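Local coordinates for carbohydrate-binding protein (Flavonifractor plautii, PDB 6N1B) that deacetylates N-acetylgalactosamine, probably that of the A blood group antigen, as a step in a gut bacterial pathway converting A to universal O type blood, at residues A[45-50]-A[75-80]; A[52-57]-A[270-275]; A[228-233]-A[331-336]. All blocks are in the same frame, centred on the assembly; numbering follows the deposited sequence.

Contact 1 (A[45-50]-A[75-80]); sequences SAHADD and PNVMRI
The backbones of two irregular loop segments, 45-50 and 75-80, come nearest at His47 and Val77, whose CA atoms stand 7.0 Å apart. The first loop leads into strand 52-60 and the second leaves strand 67-75, so the contact joins the start of one strand to the end of its antiparallel neighbour. Val77 lies under one face of the imidazole of His47. Its CG2 methyl sits 3.7 Å from the centroid of the His47 ring and only 7° off the ring normal, a nearly central CH-pi contact. The rest of the valine follows the same face: CB of Val77 is 3.7 Å from ND1 of His47, and CG1 turns back to the CB of His47 at 3.9 Å. With CG of His47 anti to its carbonyl carbon (chi1 -62°), the ring extends over the valine and on to the backbone of Met78. There a ring carbon leads: CE1 of His47 comes within 3.0 Å of the Met78 O, while NE2 meets this oxygen at too poor an angle for a hydrogen bond. Farther along, CG2 of Ile80 lies 4.3 Å from NE2 of His47. The ring's polar anchor is Asp383, which bonds to ND1 of His47 and, through its other oxygen, to the amide of Ala48. Next to it, Asp384 pairs with Arg79, and Arg79 and Ile80 touch the bound fucose. The imidazole is thus pinned by a carboxylate at ND1 and padded over one face by Val77; the aspartate would probably favour a proton on ND1 and make the ring more basic.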
loop_
_atom_site.group_PDB
_atom_site.type_symbol
_atom_site.label_atom_id
_atom_site.label_comp_id
_atom_site.label_asym_id
_atom_site.label_seq_id
_atom_site.Cartn_x
_atom_site.Cartn_y
_atom_site.Cartn_z
ATOM N N SER A 45 -5.558 -5.867 -25.217
ATOM C CA SER A 45 -5.720 -4.907 -26.273
ATOM C C SER A 45 -6.590 -3.728 -26.001
ATOM O O SER A 45 -6.435 -2.631 -26.592
ATOM C CB SER A 45 -6.143 -5.567 -27.535
ATOM O OG SER A 45 -7.476 -6.095 -27.492
ATOM N N ALA A 46 -7.491 -3.911 -25.064
ATOM C CA ALA A 46 -8.443 -2.845 -24.687
ATOM C C ALA A 46 -7.959 -1.897 -23.586
ATOM O O ALA A 46 -8.693 -0.971 -23.143
ATOM C CB ALA A 46 -9.782 -3.412 -24.289
ATOM N N HIS A 47 -6.680 -2.096 -23.162
ATOM C CA HIS A 47 -6.081 -1.293 -22.086
ATOM C C HIS A 47 -4.656 -0.964 -22.296
ATOM O O HIS A 47 -3.863 -1.805 -22.779
ATOM C CB HIS A 47 -6.185 -2.052 -20.723
ATOM C CG HIS A 47 -7.583 -2.306 -20.297
ATOM N ND1 HIS A 47 -8.351 -1.283 -19.792
ATOM C CD2 HIS A 47 -8.342 -3.418 -20.285
ATOM C CE1 HIS A 47 -9.581 -1.791 -19.499
ATOM N NE2 HIS A 47 -9.599 -3.082 -19.804
ATOM N N ALA A 48 -4.314 0.289 -21.999
ATOM C CA ALA A 48 -2.872 0.672 -22.077
ATOM C C ALA A 48 -2.054 -0.145 -21.085
ATOM O O ALA A 48 -2.547 -0.561 -19.983
ATOM C CB ALA A 48 -2.716 2.138 -21.741
ATOM N N ASP A 49 -0.834 -0.447 -21.451
ATOM C CA ASP A 49 0.087 -1.248 -20.668
ATOM C C ASP A 49 0.474 -0.532 -19.370
ATOM O O ASP A 49 0.471 0.656 -19.262
ATOM C CB ASP A 49 1.360 -1.474 -21.508
ATOM C CG ASP A 49 1.223 -2.488 -22.626
ATOM O OD1 ASP A 49 0.255 -3.253 -22.693
ATOM O OD2 ASP A 49 2.144 -2.502 -23.462
ATOM N N ASP A 50 1.014 -1.351 -18.429
ATOM C CA ASP A 50 1.773 -0.846 -17.319
ATOM C C ASP A 50 0.967 0.078 -16.354
ATOM O O ASP A 50 1.525 0.933 -15.680
ATOM C CB ASP A 50 3.089 -0.230 -17.689
ATOM C CG ASP A 50 3.999 -1.191 -18.407
ATOM O OD1 ASP A 50 3.959 -2.380 -18.111
ATOM O OD2 ASP A 50 4.673 -0.792 -19.370
ATOM N N PRO A 75 -0.656 -4.361 -10.619
ATOM C CA PRO A 75 -1.285 -3.834 -11.779
ATOM C C PRO A 75 -2.739 -3.639 -11.583
ATOM O O PRO A 75 -3.386 -4.302 -10.757
ATOM C CB PRO A 75 -1.070 -4.975 -12.863
ATOM C CG PRO A 75 0.181 -5.678 -12.346
ATOM C CD PRO A 75 -0.028 -5.672 -10.866
ATOM N N ASN A 76 -3.386 -2.739 -12.345
ATOM C CA ASN A 76 -4.849 -2.676 -12.383
ATOM C C ASN A 76 -5.297 -1.919 -13.609
ATOM O O ASN A 76 -4.598 -1.017 -14.065
ATOM C CB ASN A 76 -5.452 -2.046 -11.122
ATOM C CG ASN A 76 -6.859 -2.550 -10.837
ATOM O OD1 ASN A 76 -7.233 -3.644 -11.262
ATOM N ND2 ASN A 76 -7.644 -1.686 -10.095
ATOM N N VAL A 77 -6.494 -2.280 -14.104
ATOM C CA VAL A 77 -7.189 -1.544 -15.175
ATOM C C VAL A 77 -8.651 -1.427 -14.793
ATOM O O VAL A 77 -9.141 -2.233 -13.983
ATOM C CB VAL A 77 -7.025 -2.302 -16.546
ATOM C CG1 VAL A 77 -5.554 -2.415 -16.924
ATOM C CG2 VAL A 77 -7.710 -3.618 -16.555
ATOM N N MET A 78 -9.357 -0.516 -15.415
ATOM C CA MET A 78 -10.800 -0.466 -15.287
ATOM C C MET A 78 -11.459 -1.668 -15.920
ATOM O O MET A 78 -10.977 -2.292 -16.860
ATOM C CB MET A 78 -11.355 0.783 -15.937
ATOM C CG MET A 78 -10.884 2.119 -15.284
ATOM S SD MET A 78 -11.207 2.287 -13.533
ATOM C CE MET A 78 -12.953 2.506 -13.542
ATOM N N ARG A 79 -12.614 -2.032 -15.282
ATOM C CA ARG A 79 -13.550 -3.011 -15.779
ATOM C C ARG A 79 -13.264 -4.468 -15.431
ATOM O O ARG A 79 -14.148 -5.320 -15.494
ATOM C CB ARG A 79 -13.854 -2.891 -17.234
ATOM C CG ARG A 79 -14.243 -1.482 -17.752
ATOM C CD ARG A 79 -14.929 -1.578 -19.064
ATOM N NE ARG A 79 -15.121 -0.246 -19.618
ATOM C CZ ARG A 79 -15.744 -0.037 -20.783
ATOM N NH1 ARG A 79 -16.237 -1.069 -21.478
ATOM N NH2 ARG A 79 -15.827 1.228 -21.234
ATOM N N ILE A 80 -12.009 -4.777 -15.193
ATOM C CA ILE A 80 -11.560 -6.141 -14.905
ATOM C C ILE A 80 -10.475 -6.125 -13.890
ATOM O O ILE A 80 -9.527 -5.374 -14.050
ATOM C CB ILE A 80 -11.216 -6.923 -16.179
ATOM C CG1 ILE A 80 -10.897 -8.395 -15.933
ATOM C CG2 ILE A 80 -10.120 -6.249 -16.983
ATOM C CD1 ILE A 80 -10.977 -9.268 -17.174
#

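Contact 2 (A[52-57]-A[270-275]). With CA (calcium ion), chain D; CA (calcium ion), chain C; GLA (alpha-D-galactopyranose), chain B.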
loop_
_atom_site.group_PDB
_atom_site.type_symbol
_atom_site.label_atom_id
_atom_site.label_comp_id
_atom_site.label_asym_id
_atom_site.label_seq_id
_atom_site.Cartn_x
_atom_site.Cartn_y
_atom_site.Cartn_z
ATOM N N VAL A 52 -0.920 0.577 -12.907
ATOM C CA VAL A 52 -0.492 0.049 -11.639
ATOM C C VAL A 52 -1.085 0.934 -10.526
ATOM O O VAL A 52 -1.368 2.120 -10.719
ATOM C CB VAL A 52 1.036 -0.005 -11.481
ATOM C CG1 VAL A 52 1.660 -1.103 -12.372
ATOM C CG2 VAL A 52 1.683 1.347 -11.791
ATOM N N THR A 53 -1.249 0.280 -9.319
ATOM C CA THR A 53 -1.757 0.993 -8.140
ATOM C C THR A 53 -1.233 0.396 -6.877
ATOM O O THR A 53 -0.639 -0.688 -6.863
ATOM C CB THR A 53 -3.347 0.992 -8.223
ATOM O OG1 THR A 53 -3.836 1.985 -7.345
ATOM C CG2 THR A 53 -3.887 -0.357 -7.858
ATOM N N HIS A 54 -1.532 1.130 -5.814
ATOM C CA HIS A 54 -1.312 0.605 -4.470
ATOM C C HIS A 54 0.109 0.064 -4.209
ATOM O O HIS A 54 0.330 -1.111 -3.900
ATOM C CB HIS A 54 -2.367 -0.427 -4.109
ATOM C CG HIS A 54 -2.562 -0.740 -2.651
ATOM N ND1 HIS A 54 -1.654 -1.322 -1.762
ATOM C CD2 HIS A 54 -3.775 -0.550 -2.023
ATOM C CE1 HIS A 54 -2.353 -1.451 -0.600
ATOM N NE2 HIS A 54 -3.580 -0.975 -0.750
ATOM N N PRO A 55 1.099 0.964 -4.359
ATOM C CA PRO A 55 2.422 0.568 -4.023
ATOM C C PRO A 55 2.555 0.349 -2.514
ATOM O O PRO A 55 1.912 1.058 -1.748
ATOM C CB PRO A 55 3.311 1.722 -4.463
ATOM C CG PRO A 55 2.381 2.905 -4.245
ATOM C CD PRO A 55 1.018 2.413 -4.657
ATOM N N ASP A 56 3.572 -0.437 -2.138
ATOM C CA ASP A 56 4.087 -0.449 -0.772
ATOM C C ASP A 56 5.625 -0.592 -0.813
ATOM O O ASP A 56 6.085 -1.612 -1.400
ATOM C CB ASP A 56 3.427 -1.504 0.100
ATOM C CG ASP A 56 3.630 -1.134 1.564
ATOM O OD1 ASP A 56 3.295 -0.003 1.971
ATOM O OD2 ASP A 56 4.244 -1.969 2.318
ATOM N N VAL A 57 6.283 0.445 -0.297
ATOM C CA VAL A 57 7.715 0.488 -0.457
ATOM C C VAL A 57 8.400 0.223 0.878
ATOM O O VAL A 57 7.921 0.688 1.922
ATOM C CB VAL A 57 8.108 1.887 -0.980
ATOM C CG1 VAL A 57 9.608 2.037 -1.123
ATOM C CG2 VAL A 57 7.501 2.109 -2.362
ATOM N N PRO A 270 -12.271 6.469 6.178
ATOM C CA PRO A 270 -11.144 5.794 5.577
ATOM C C PRO A 270 -11.565 5.010 4.332
ATOM O O PRO A 270 -12.608 4.396 4.258
ATOM C CB PRO A 270 -10.661 4.817 6.656
ATOM C CG PRO A 270 -11.956 4.520 7.447
ATOM C CD PRO A 270 -12.694 5.838 7.406
ATOM N N TRP A 271 -10.599 4.923 3.378
ATOM C CA TRP A 271 -10.644 3.910 2.324
ATOM C C TRP A 271 -9.482 2.962 2.380
ATOM O O TRP A 271 -9.634 1.734 2.559
ATOM C CB TRP A 271 -10.780 4.511 0.863
ATOM C CG TRP A 271 -10.830 3.442 -0.197
ATOM C CD1 TRP A 271 -9.893 3.253 -1.220
ATOM C CD2 TRP A 271 -11.761 2.346 -0.293
ATOM N NE1 TRP A 271 -10.249 2.185 -1.949
ATOM C CE2 TRP A 271 -11.394 1.600 -1.446
ATOM C CE3 TRP A 271 -12.949 2.001 0.390
ATOM C CZ2 TRP A 271 -12.053 0.496 -1.865
ATOM C CZ3 TRP A 271 -13.628 0.880 -0.059
ATOM C CH2 TRP A 271 -13.213 0.116 -1.156
ATOM N N HIS A 272 -8.248 3.470 2.225
ATOM C CA HIS A 272 -7.036 2.672 2.170
ATOM C C HIS A 272 -5.976 3.433 2.978
ATOM O O HIS A 272 -6.076 4.647 3.181
ATOM C CB HIS A 272 -6.569 2.402 0.733
ATOM C CG HIS A 272 -7.199 1.316 -0.003
ATOM N ND1 HIS A 272 -8.395 0.723 0.334
ATOM C CD2 HIS A 272 -6.772 0.676 -1.131
ATOM C CE1 HIS A 272 -8.648 -0.265 -0.533
ATOM N NE2 HIS A 272 -7.688 -0.335 -1.434
ATOM N N GLN A 273 -4.925 2.738 3.441
ATOM C CA GLN A 273 -3.948 3.385 4.344
ATOM C C GLN A 273 -2.626 2.620 4.391
ATOM O O GLN A 273 -2.584 1.435 4.095
ATOM C CB GLN A 273 -4.501 3.498 5.766
ATOM C CG GLN A 273 -4.923 2.152 6.395
ATOM C CD GLN A 273 -6.283 1.619 5.954
ATOM O OE1 GLN A 273 -7.261 2.412 5.813
ATOM N NE2 GLN A 273 -6.379 0.272 5.752
ATOM N N ASP A 274 -1.588 3.381 4.799
ATOM C CA ASP A 274 -0.245 2.820 5.072
ATOM C C ASP A 274 0.160 3.463 6.405
ATOM O O ASP A 274 0.026 4.649 6.623
ATOM C CB ASP A 274 0.754 3.212 3.972
ATOM C CG ASP A 274 2.118 2.572 4.143
ATOM O OD1 ASP A 274 2.161 1.360 4.531
ATOM O OD2 ASP A 274 3.135 3.217 3.823
ATOM N N VAL A 275 0.754 2.613 7.226
ATOM C CA VAL A 275 1.268 3.058 8.580
ATOM C C VAL A 275 2.760 2.790 8.687
ATOM O O VAL A 275 3.256 1.779 8.204
ATOM C CB VAL A 275 0.515 2.359 9.719
ATOM C CG1 VAL A 275 1.019 2.801 11.101
ATOM C CG2 VAL A 275 -0.990 2.605 9.600
HETATM CA CA CA D . 3.767 -0.441 4.323
HETATM CA CA CA C . -7.647 -1.776 -2.951
HETATM C C1 GLA B . -12.606 -1.596 -5.228
HETATM C C2 GLA B . -11.250 -2.238 -4.783
HETATM C C3 GLA B . -11.422 -3.761 -4.667
HETATM C C4 GLA B . -12.622 -4.147 -3.727
HETATM C C5 GLA B . -13.895 -3.337 -4.124
HETATM C C6 GLA B . -14.943 -3.396 -3.087
HETATM O O2 GLA B . -10.279 -1.917 -5.848
HETATM O O3 GLA B . -10.019 -4.480 -4.245
HETATM O O4 GLA B . -12.191 -3.848 -2.453
HETATM O O5 GLA B . -13.614 -1.870 -4.187
HETATM O O6 GLA B . -16.206 -2.708 -3.489
HETATM O O HOH W 1 5.040 1.528 4.340
HETATM O O HOH W 2 -8.892 -0.937 -4.273
HETATM O O HOH W 3 -5.892 -0.957 -3.891
HETATM O O HOH W 4 -7.939 -3.006 -4.684
HETATM O O HOH W 5 -9.259 -2.763 -1.943
#
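Asp56 and Asp274 converge on one calcium ion in the tight part of the contact. Asp56 grips the metal with both oxygens, OD1 at 2.4 Å and OD2 at 2.6 Å, whereas Asp274 uses OD1 alone. The OD1 atoms of Asp56 and Asp274 are only 3.1 Å apart, a closeness the shared cation makes tolerable, and the carboxylate planes stand 87° to each other. In both side chains CG is anti to the backbone N (chi1 -175° in Asp274), which carries them into the gap between the strands. Water 1, also on this calcium, donates to OD2 of Asp274, a residue also partnered by Phe339; Asp122 is a further metal ligand and Arg336 bonds to Asp56.

Nearer the glycan, the rings of His54 and His272 meet obliquely, centroids 5.3 Å apart. Here the packing gives way to water: NE2 of His272 binds a second calcium at 2.1 Å, and four waters and Asp120 complete its shell. ND1 of His272 donates to the Trp271 O (2.7 Å), well above the carbonyl plane, and together with the metal bond this fixes the ring's rotation. Trp271 carries CH2 to 3.6 Å from O5 of the alpha-galactose, and with His272 forms a classic beta bulge facing Gln289. Inner strands of separate blades facing across a central channel are typical of a five-bladed beta-propeller; here the hydrated calcium near the sugar probably marks the active site.

Contact 3 (A[228-233]-A[331-336]). With GLA (alpha-D-galactopyranose), chain B; GAL (beta-D-galactopyranose), chain E.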
loop_
_atom_site.group_PDB
_atom_site.type_symbol
_atom_site.label_atom_id
_atom_site.label_comp_id
_atom_site.label_asym_id
_atom_site.label_seq_id
_atom_site.Cartn_x
_atom_site.Cartn_y
_atom_site.Cartn_z
ATOM N N VAL A 228 -19.815 -4.773 1.888
ATOM C CA VAL A 228 -20.326 -3.796 0.900
ATOM C C VAL A 228 -19.198 -3.236 0.006
ATOM O O VAL A 228 -19.391 -3.172 -1.200
ATOM C CB VAL A 228 -21.051 -2.644 1.671
ATOM C CG1 VAL A 228 -21.459 -1.531 0.679
ATOM C CG2 VAL A 228 -22.249 -3.174 2.460
ATOM N N GLY A 229 -18.107 -2.735 0.593
ATOM C CA GLY A 229 -17.021 -2.305 -0.253
ATOM C C GLY A 229 -17.039 -0.798 -0.537
ATOM O O GLY A 229 -17.263 0.013 0.357
ATOM N N TYR A 230 -16.832 -0.469 -1.814
ATOM C CA TYR A 230 -16.575 0.932 -2.253
ATOM C C TYR A 230 -17.692 1.925 -1.863
ATOM O O TYR A 230 -17.431 3.059 -1.541
ATOM C CB TYR A 230 -16.310 0.966 -3.782
ATOM C CG TYR A 230 -15.641 2.189 -4.293
ATOM C CD1 TYR A 230 -14.275 2.351 -4.193
ATOM C CD2 TYR A 230 -16.353 3.236 -4.849
ATOM C CE1 TYR A 230 -13.613 3.467 -4.683
ATOM C CE2 TYR A 230 -15.730 4.325 -5.386
ATOM C CZ TYR A 230 -14.344 4.449 -5.310
ATOM O OH TYR A 230 -13.713 5.642 -5.810
ATOM N N GLN A 231 -18.972 1.410 -1.926
ATOM C CA GLN A 231 -20.112 2.316 -1.570
ATOM C C GLN A 231 -20.503 2.300 -0.099
ATOM O O GLN A 231 -21.472 2.966 0.264
ATOM C CB GLN A 231 -21.320 1.989 -2.432
ATOM C CG GLN A 231 -21.060 2.067 -3.918
ATOM C CD GLN A 231 -20.704 3.448 -4.466
ATOM O OE1 GLN A 231 -21.016 4.447 -3.884
ATOM N NE2 GLN A 231 -19.930 3.464 -5.615
ATOM N N ASN A 232 -19.745 1.603 0.746
ATOM C CA ASN A 232 -20.026 1.614 2.186
ATOM C C ASN A 232 -19.852 2.992 2.754
ATOM O O ASN A 232 -20.583 3.383 3.735
ATOM C CB ASN A 232 -19.190 0.550 2.899
ATOM C CG ASN A 232 -19.691 0.194 4.271
ATOM O OD1 ASN A 232 -18.890 0.333 5.324
ATOM N ND2 ASN A 232 -20.868 -0.343 4.320
ATOM N N GLY A 233 -18.873 3.735 2.273
ATOM C CA GLY A 233 -18.750 5.133 2.629
ATOM C C GLY A 233 -18.455 5.470 4.043
ATOM O O GLY A 233 -17.507 4.951 4.660
ATOM N N ASP A 331 -5.725 13.432 -11.878
ATOM C CA ASP A 331 -6.830 14.373 -11.741
ATOM C C ASP A 331 -8.141 13.791 -11.230
ATOM O O ASP A 331 -9.048 14.615 -10.944
ATOM C CB ASP A 331 -7.095 15.126 -13.042
ATOM C CG ASP A 331 -7.735 14.238 -14.083
ATOM O OD1 ASP A 331 -7.865 13.021 -13.999
ATOM O OD2 ASP A 331 -8.158 14.930 -15.166
ATOM N N PHE A 332 -8.266 12.467 -11.068
ATOM C CA PHE A 332 -9.517 11.882 -10.541
ATOM C C PHE A 332 -9.521 11.749 -9.053
ATOM O O PHE A 332 -10.483 12.151 -8.352
ATOM C CB PHE A 332 -9.897 10.600 -11.223
ATOM C CG PHE A 332 -11.212 9.991 -10.718
ATOM C CD1 PHE A 332 -12.394 10.652 -10.904
ATOM C CD2 PHE A 332 -11.199 8.843 -9.986
ATOM C CE1 PHE A 332 -13.558 10.163 -10.359
ATOM C CE2 PHE A 332 -12.413 8.371 -9.425
ATOM C CZ PHE A 332 -13.559 9.005 -9.671
ATOM N N GLN A 333 -8.516 11.064 -8.532
ATOM C CA GLN A 333 -8.407 10.816 -7.089
ATOM C C GLN A 333 -6.971 10.483 -6.761
ATOM O O GLN A 333 -6.273 9.939 -7.660
ATOM C CB GLN A 333 -9.348 9.700 -6.645
ATOM C CG GLN A 333 -8.895 8.313 -6.927
ATOM C CD GLN A 333 -9.977 7.275 -6.820
ATOM O OE1 GLN A 333 -10.722 7.216 -5.685
ATOM N NE2 GLN A 333 -10.140 6.462 -7.762
ATOM N N ILE A 334 -6.577 10.747 -5.498
ATOM C CA ILE A 334 -5.380 10.143 -5.001
ATOM C C ILE A 334 -5.721 8.820 -4.393
ATOM O O ILE A 334 -6.719 8.718 -3.618
ATOM C CB ILE A 334 -4.619 11.033 -4.024
ATOM C CG1 ILE A 334 -4.402 12.451 -4.578
ATOM C CG2 ILE A 334 -3.362 10.403 -3.600
ATOM C CD1 ILE A 334 -3.637 12.501 -5.844
ATOM N N TYR A 335 -4.990 7.786 -4.772
ATOM C CA TYR A 335 -5.245 6.419 -4.328
ATOM C C TYR A 335 -4.193 6.026 -3.260
ATOM O O TYR A 335 -3.451 6.857 -2.772
ATOM C CB TYR A 335 -5.302 5.443 -5.553
ATOM C CG TYR A 335 -6.324 4.344 -5.403
ATOM C CD1 TYR A 335 -7.694 4.710 -5.614
ATOM C CD2 TYR A 335 -6.071 3.047 -5.042
ATOM C CE1 TYR A 335 -8.702 3.746 -5.428
ATOM C CE2 TYR A 335 -7.034 2.096 -4.829
ATOM C CZ TYR A 335 -8.394 2.491 -5.038
ATOM O OH TYR A 335 -9.407 1.550 -4.775
ATOM N N ARG A 336 -4.202 4.750 -2.876
ATOM C CA ARG A 336 -3.386 4.350 -1.765
ATOM C C ARG A 336 -1.943 4.642 -1.946
ATOM O O ARG A 336 -1.392 4.424 -3.036
ATOM C CB ARG A 336 -3.639 2.848 -1.504
ATOM C CG ARG A 336 -3.091 2.368 -0.146
ATOM C CD ARG A 336 -1.627 1.891 -0.092
ATOM N NE ARG A 336 -1.457 1.177 1.187
ATOM C CZ ARG A 336 -0.316 0.602 1.588
ATOM N NH1 ARG A 336 0.785 0.701 0.873
ATOM N NH2 ARG A 336 -0.279 0.030 2.771
HETATM C C1 GLA B . -12.606 -1.596 -5.228
HETATM C C2 GLA B . -11.250 -2.238 -4.783
HETATM C C3 GLA B . -11.422 -3.761 -4.667
HETATM C C4 GLA B . -12.622 -4.147 -3.727
HETATM C C5 GLA B . -13.895 -3.337 -4.124
HETATM C C6 GLA B . -14.943 -3.396 -3.087
HETATM O O2 GLA B . -10.279 -1.917 -5.848
HETATM O O3 GLA B . -10.019 -4.480 -4.245
HETATM O O4 GLA B . -12.191 -3.848 -2.453
HETATM O O5 GLA B . -13.614 -1.870 -4.187
HETATM O O6 GLA B . -16.206 -2.708 -3.489
HETATM C C1 GAL E . -16.138 -1.708 -8.688
HETATM C C2 GAL E . -14.798 -2.243 -8.193
HETATM C C3 GAL E . -14.402 -1.473 -6.936
HETATM C C4 GAL E . -14.341 0.038 -7.092
HETATM C C5 GAL E . -15.680 0.406 -7.710
HETATM C C6 GAL E . -15.561 1.867 -8.126
HETATM O O1 GAL E . -16.507 -2.404 -9.856
HETATM O O2 GAL E . -14.957 -3.668 -7.837
HETATM O O3 GAL E . -13.074 -2.081 -6.493
HETATM O O4 GAL E . -13.235 0.266 -7.989
HETATM O O5 GAL E . -15.886 -0.316 -8.933
HETATM O O6 GAL E . -16.873 2.296 -8.461
#
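Tyr230 and Gln333 touch across a wide gap between backbones: the nearest CA atoms of the two segments, those of Tyr230 and Tyr335, are 12.8 Å apart. In this five-bladed beta-propeller, 228-233 lies in the loop between strands 217-224 and 237-243 of one blade, while 333-336 begins strand 333-342 of another. The loop folds back on itself through a bond from the amide of Asn232 to the Gly229 O. From there Tyr230, with CG anti to its own N (chi1 -162°), reaches across and meets the Gln333 side chain coming from the opposite direction, the ring and amide planes 89° apart. The phenol OH of Tyr230 is held by Asp297.

Tyr230 also forms a wall for the trisaccharide. One face of its ring lies against the beta-galactose, whose C6 is 3.6 Å from CD2 of Tyr230. The backbone holds the alpha-galactose at one point and His117 at another: the amide N of Tyr230 donates to its O6 over 2.9 Å, with an N-H...O angle of 157°. Having no side chain, Gly229 can pass close to that same hydroxyl, its CA 3.4 Å from O6. On the strand side, Tyr335 approaches the sugar at another corner. Its hydroxyl is hydrogen-bonded to NE1 of Trp271, and from that position OH of Tyr335 lies 3.7 Å from O2 of the alpha-galactose.

In the fold
All three contacts supply residues to the glycan pocket, and contact 2 runs on from it to the inner calcium. Contacts 2 and 3 are the more intimate pair, with centres 12 Å apart and both touching the alpha-galactose. Arg336 of contact 3 joins them deep inside: its NH1 makes a 2.8 Å salt bridge with OD1 of Asp56 and probably a hydrogen bond to the Pro55 O, near the inner calcium. Contact 1 is more peripheral, 19 Å from contact 2 and 18 Å from contact 3 between centres, on the fucose side. It reaches contact 2 by packing, CB of Asn76 lying 4.0 Å from CG2 of Thr53.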